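PDB 2J4X: mitogen from Streptococcus dysgalactiae, which probably acts as a superantigen toxin of the staphylococcal/streptococcal family that stimulates T cells, and binds a zinc ion. Local coordinates for residues A[82-86]-A[87-91]; A[136-139]-A[140-144]. All coordinates share one frame; numbering follows the deposited sequence.

Interaction 1: residues A[82-86]-A[87-91]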
# COMPACT_ATOMS: atom_id res chain seq x y z
N SER A 82 -20.37 3.58 -0.50
CA SER A 82 -21.71 3.85 -0.01
C SER A 82 -22.31 4.97 -0.84
O SER A 82 -21.67 6.00 -1.03
CB SER A 82 -21.71 4.22 1.47
OG SER A 82 -20.79 5.24 1.76
N VAL A 83 -23.50 4.75 -1.37
CA VAL A 83 -24.14 5.79 -2.15
C VAL A 83 -24.97 6.67 -1.21
O VAL A 83 -25.64 6.18 -0.30
CB VAL A 83 -24.99 5.18 -3.27
CG1 VAL A 83 -25.75 6.27 -4.01
CG2 VAL A 83 -24.08 4.43 -4.24
N ILE A 84 -24.88 7.97 -1.42
CA ILE A 84 -25.58 8.95 -0.60
C ILE A 84 -26.14 10.04 -1.49
O ILE A 84 -25.38 10.81 -2.10
CB ILE A 84 -24.61 9.57 0.42
CG1 ILE A 84 -24.21 8.51 1.44
CG2 ILE A 84 -25.24 10.80 1.05
CD1 ILE A 84 -23.08 8.94 2.34
N CYS A 85 -27.47 10.12 -1.55
CA CYS A 85 -28.16 11.09 -2.38
C CYS A 85 -27.64 10.98 -3.81
O CYS A 85 -27.24 11.98 -4.42
CB CYS A 85 -27.94 12.52 -1.85
SG CYS A 85 -28.85 12.89 -0.34
N LYS A 86 -27.65 9.76 -4.33
CA LYS A 86 -27.16 9.47 -5.68
C LYS A 86 -25.68 9.82 -5.98
O LYS A 86 -25.28 9.87 -7.15
CB LYS A 86 -28.11 10.09 -6.71
CG LYS A 86 -29.37 9.25 -6.93
CD LYS A 86 -29.01 7.85 -7.46
CE LYS A 86 -29.91 6.73 -6.93
NZ LYS A 86 -31.33 6.93 -7.30
N GLU A 87 -24.88 10.05 -4.94
CA GLU A 87 -23.45 10.34 -5.07
C GLU A 87 -22.68 9.24 -4.31
O GLU A 87 -22.95 8.97 -3.14
CB GLU A 87 -23.10 11.71 -4.48
CG GLU A 87 -22.94 12.81 -5.54
CD GLU A 87 -21.58 13.51 -5.49
OE1 GLU A 87 -21.29 14.16 -4.47
OE2 GLU A 87 -20.81 13.40 -6.47
N GLN A 88 -21.72 8.60 -5.00
CA GLN A 88 -20.93 7.51 -4.40
C GLN A 88 -19.73 7.98 -3.59
O GLN A 88 -18.94 8.83 -4.02
CB GLN A 88 -20.44 6.55 -5.49
CG GLN A 88 -19.62 5.37 -4.96
CD GLN A 88 -18.92 4.59 -6.06
OE1 GLN A 88 -18.03 5.11 -6.73
NE2 GLN A 88 -19.32 3.34 -6.25
N TYR A 89 -19.61 7.39 -2.40
CA TYR A 89 -18.50 7.67 -1.49
C TYR A 89 -17.51 6.52 -1.55
O TYR A 89 -17.90 5.35 -1.66
CB TYR A 89 -19.01 7.81 -0.06
CG TYR A 89 -19.46 9.19 0.28
CD1 TYR A 89 -20.41 9.85 -0.51
CD2 TYR A 89 -18.91 9.87 1.37
CE1 TYR A 89 -20.81 11.15 -0.22
CE2 TYR A 89 -19.29 11.18 1.66
CZ TYR A 89 -20.24 11.81 0.86
OH TYR A 89 -20.62 13.10 1.15
N ASN A 90 -16.22 6.85 -1.52
CA ASN A 90 -15.16 5.84 -1.54
C ASN A 90 -14.37 6.08 -0.27
O ASN A 90 -13.79 7.16 -0.10
CB ASN A 90 -14.23 6.02 -2.74
CG ASN A 90 -14.94 5.87 -4.08
OD1 ASN A 90 -14.29 5.68 -5.10
ND2 ASN A 90 -16.26 5.97 -4.08
N TYR A 91 -14.36 5.11 0.64
CA TYR A 91 -13.63 5.26 1.89
C TYR A 91 -12.26 4.59 1.83
O TYR A 91 -12.13 3.50 1.31
CB TYR A 91 -14.43 4.68 3.04
CG TYR A 91 -15.78 5.32 3.18
CD1 TYR A 91 -16.87 4.83 2.46
CD2 TYR A 91 -15.98 6.42 4.00
CE1 TYR A 91 -18.12 5.43 2.55
CE2 TYR A 91 -17.22 7.04 4.10
CZ TYR A 91 -18.29 6.54 3.36
OH TYR A 91 -19.53 7.15 3.42

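Interaction 2: residues A[136-139]-A[140-144]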
# COMPACT_ATOMS: atom_id res chain seq x y z
N THR A 136 3.86 6.57 -0.50
CA THR A 136 3.38 6.05 0.77
C THR A 136 3.77 4.58 0.88
O THR A 136 3.92 3.89 -0.13
CB THR A 136 1.84 6.12 0.89
OG1 THR A 136 1.23 5.51 -0.26
CG2 THR A 136 1.39 7.55 1.04
N PHE A 137 3.96 4.10 2.12
CA PHE A 137 4.24 2.70 2.37
C PHE A 137 2.99 1.90 1.94
O PHE A 137 3.11 0.78 1.42
CB PHE A 137 4.52 2.48 3.85
CG PHE A 137 4.53 1.02 4.26
CD1 PHE A 137 5.57 0.19 3.89
CD2 PHE A 137 3.45 0.47 4.95
CE1 PHE A 137 5.54 -1.16 4.21
CE2 PHE A 137 3.42 -0.89 5.28
CZ PHE A 137 4.46 -1.69 4.90
N GLN A 138 1.80 2.47 2.15
CA GLN A 138 0.56 1.80 1.77
C GLN A 138 0.57 1.42 0.29
O GLN A 138 0.13 0.31 -0.06
CB GLN A 138 -0.65 2.67 2.04
CG GLN A 138 -1.91 2.03 1.47
CD GLN A 138 -3.19 2.80 1.75
OE1 GLN A 138 -4.28 2.32 1.46
NE2 GLN A 138 -3.05 3.99 2.32
N GLU A 139 1.06 2.33 -0.56
CA GLU A 139 1.13 2.08 -2.00
C GLU A 139 2.05 0.91 -2.33
O GLU A 139 1.67 0.02 -3.10
CB GLU A 139 1.62 3.31 -2.77
CG GLU A 139 1.76 3.01 -4.28
CD GLU A 139 2.29 4.16 -5.10
OE1 GLU A 139 2.10 5.33 -4.72
OE2 GLU A 139 2.90 3.89 -6.14
N ILE A 140 3.26 0.92 -1.78
CA ILE A 140 4.21 -0.18 -1.98
C ILE A 140 3.60 -1.50 -1.49
O ILE A 140 3.59 -2.49 -2.21
CB ILE A 140 5.51 0.03 -1.17
CG1 ILE A 140 6.20 1.32 -1.63
CG2 ILE A 140 6.42 -1.17 -1.33
CD1 ILE A 140 7.47 1.64 -0.84
N ASP A 141 3.08 -1.50 -0.26
CA ASP A 141 2.52 -2.70 0.34
C ASP A 141 1.38 -3.30 -0.47
O ASP A 141 1.37 -4.50 -0.74
CB ASP A 141 2.07 -2.40 1.78
CG ASP A 141 1.81 -3.67 2.60
OD1 ASP A 141 2.55 -4.66 2.42
OD2 ASP A 141 0.88 -3.68 3.43
N VAL A 142 0.43 -2.45 -0.86
CA VAL A 142 -0.71 -2.87 -1.65
C VAL A 142 -0.33 -3.36 -3.06
O VAL A 142 -0.85 -4.36 -3.53
CB VAL A 142 -1.74 -1.71 -1.79
CG1 VAL A 142 -2.78 -2.05 -2.88
CG2 VAL A 142 -2.41 -1.45 -0.42
N ARG A 143 0.55 -2.65 -3.75
CA ARG A 143 0.96 -3.10 -5.07
C ARG A 143 1.79 -4.41 -4.96
O ARG A 143 1.67 -5.32 -5.82
CB ARG A 143 1.77 -1.99 -5.76
CG ARG A 143 0.98 -0.72 -6.03
CD ARG A 143 1.85 0.35 -6.69
NE ARG A 143 2.37 -0.06 -7.99
CZ ARG A 143 3.25 0.63 -8.70
NH1 ARG A 143 3.71 1.77 -8.24
NH2 ARG A 143 3.67 0.20 -9.88
N LEU A 144 2.60 -4.53 -3.92
CA LEU A 144 3.42 -5.72 -3.75
C LEU A 144 2.53 -6.91 -3.48
O LEU A 144 2.76 -7.99 -4.03
CB LEU A 144 4.42 -5.55 -2.59
CG LEU A 144 5.37 -6.74 -2.35
CD1 LEU A 144 6.72 -6.25 -1.86
CD2 LEU A 144 4.74 -7.71 -1.37

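Interaction 1: residues A[82-86]-A[87-91]
Glu87 pairs with Ile84 at the tip of the beta hairpin that joins strands 71-84 and 87-98 of the OB-fold domain. Its two-residue loop, Cys85 and Lys86, forms a type I' turn; both loop residues lie in the left-handed helical region, as this turn requires. The ends of the turn face each other as a hydrogen-bonded antiparallel pair, with Ile84 N donating to Glu87 O at 2.8 Å and Glu87 N to Ile84 O at 3.0 Å. Glu87 CB packs 3.4 Å from Ile84 O, whereas its bent chain carries the carboxylate away, and OE2 accepts a weak hydrogen bond from Lys52 N. Val83 and Gln88 follow as a non-hydrogen-bonded pair, with CA atoms 4.3 Å apart. Ser82 then pairs with Tyr89, where the bond from Tyr89 N to Ser82 O, 2.8 Å, is shorter than the return bond from Ser82 N to Tyr89 O, 3.3 Å. Ser82, Ile84, Glu87 and Tyr89 direct CB to one face of the sheet, Val83 and Gln88 to the other. A bond from Tyr91 OH to Ser82 OG is modelled, but that OG sits too close to the Tyr91 ring and the detail is doubtful. With CG1 anti to its carbonyl carbon (chi1 -68°), Ile84 reaches diagonally, past its own partner Glu87, to make a CH-pi contact: CD1 lies over the centre of the Tyr89 ring, 4.0 Å from the centroid and 10° off the normal.

Interaction 2: residues A[136-139]-A[140-144]
Arg143 NH1 is gripped by two acceptors, Glu139 OE2 one helical turn earlier, at 3.1 Å, and the backbone O of Thr129 on the neighbouring strand 126-132. The Glu139 contact is an i to i+4 salt bridge: the two side chains run alongside each other, and OE2 offers its anti lone pair to the guanidinium edge. The Glu139 chain is extended, CG anti to the backbone N (chi1 177°); Arg143 CD lies alongside Glu139 CG at 3.6 Å, and the bend at chi3 (62°) then turns the guanidinium so that NH1 meets OE2. Thr136 is the N-cap of helix 137-150; its OG1 accepts from Glu139 N at 3.2 Å. On another side of the helix Asp141 CB lies over a face of the Phe137 ring, 4.2 Å from the centroid and offset toward the rim, with the carboxylate turned only 15° from the ring plane. At that buried carboxylate, OD1 forms a salt bridge with Arg145 NE and accepts from Trp168 NE1, while OD2 is hydrogen-bonded to Tyr188 OH. The Arg145 and Trp168 donors would favour the charged form of Asp141; the Glu139 carboxylate probably offsets the Arg143 charge, while the Thr129 carbonyl helps fix the direction of NH1.

The contacts come in series along the chain, interaction 1 in the OB-fold domain and interaction 2 in the beta-grasp domain, with centres 25 Å apart and nearest atoms about 8 Å apart. Interaction 1 is the surface tip of the hairpin of strands 71-84 and 87-98; interaction 2 is the first turns of helix 137-150, close to the centre of the chain. The same hairpin connects them: Gln138 of the helix bonds to Leu77 N and Asp93 O, one on each strand, and Glu139 and Arg143 touch Tyr75. Residues farther from the tip thus form part of the domain interface. Neither contact belongs to the zinc site of His171, His201 and Asp203; the ion lies about 13 Å from the Ile140 side chain.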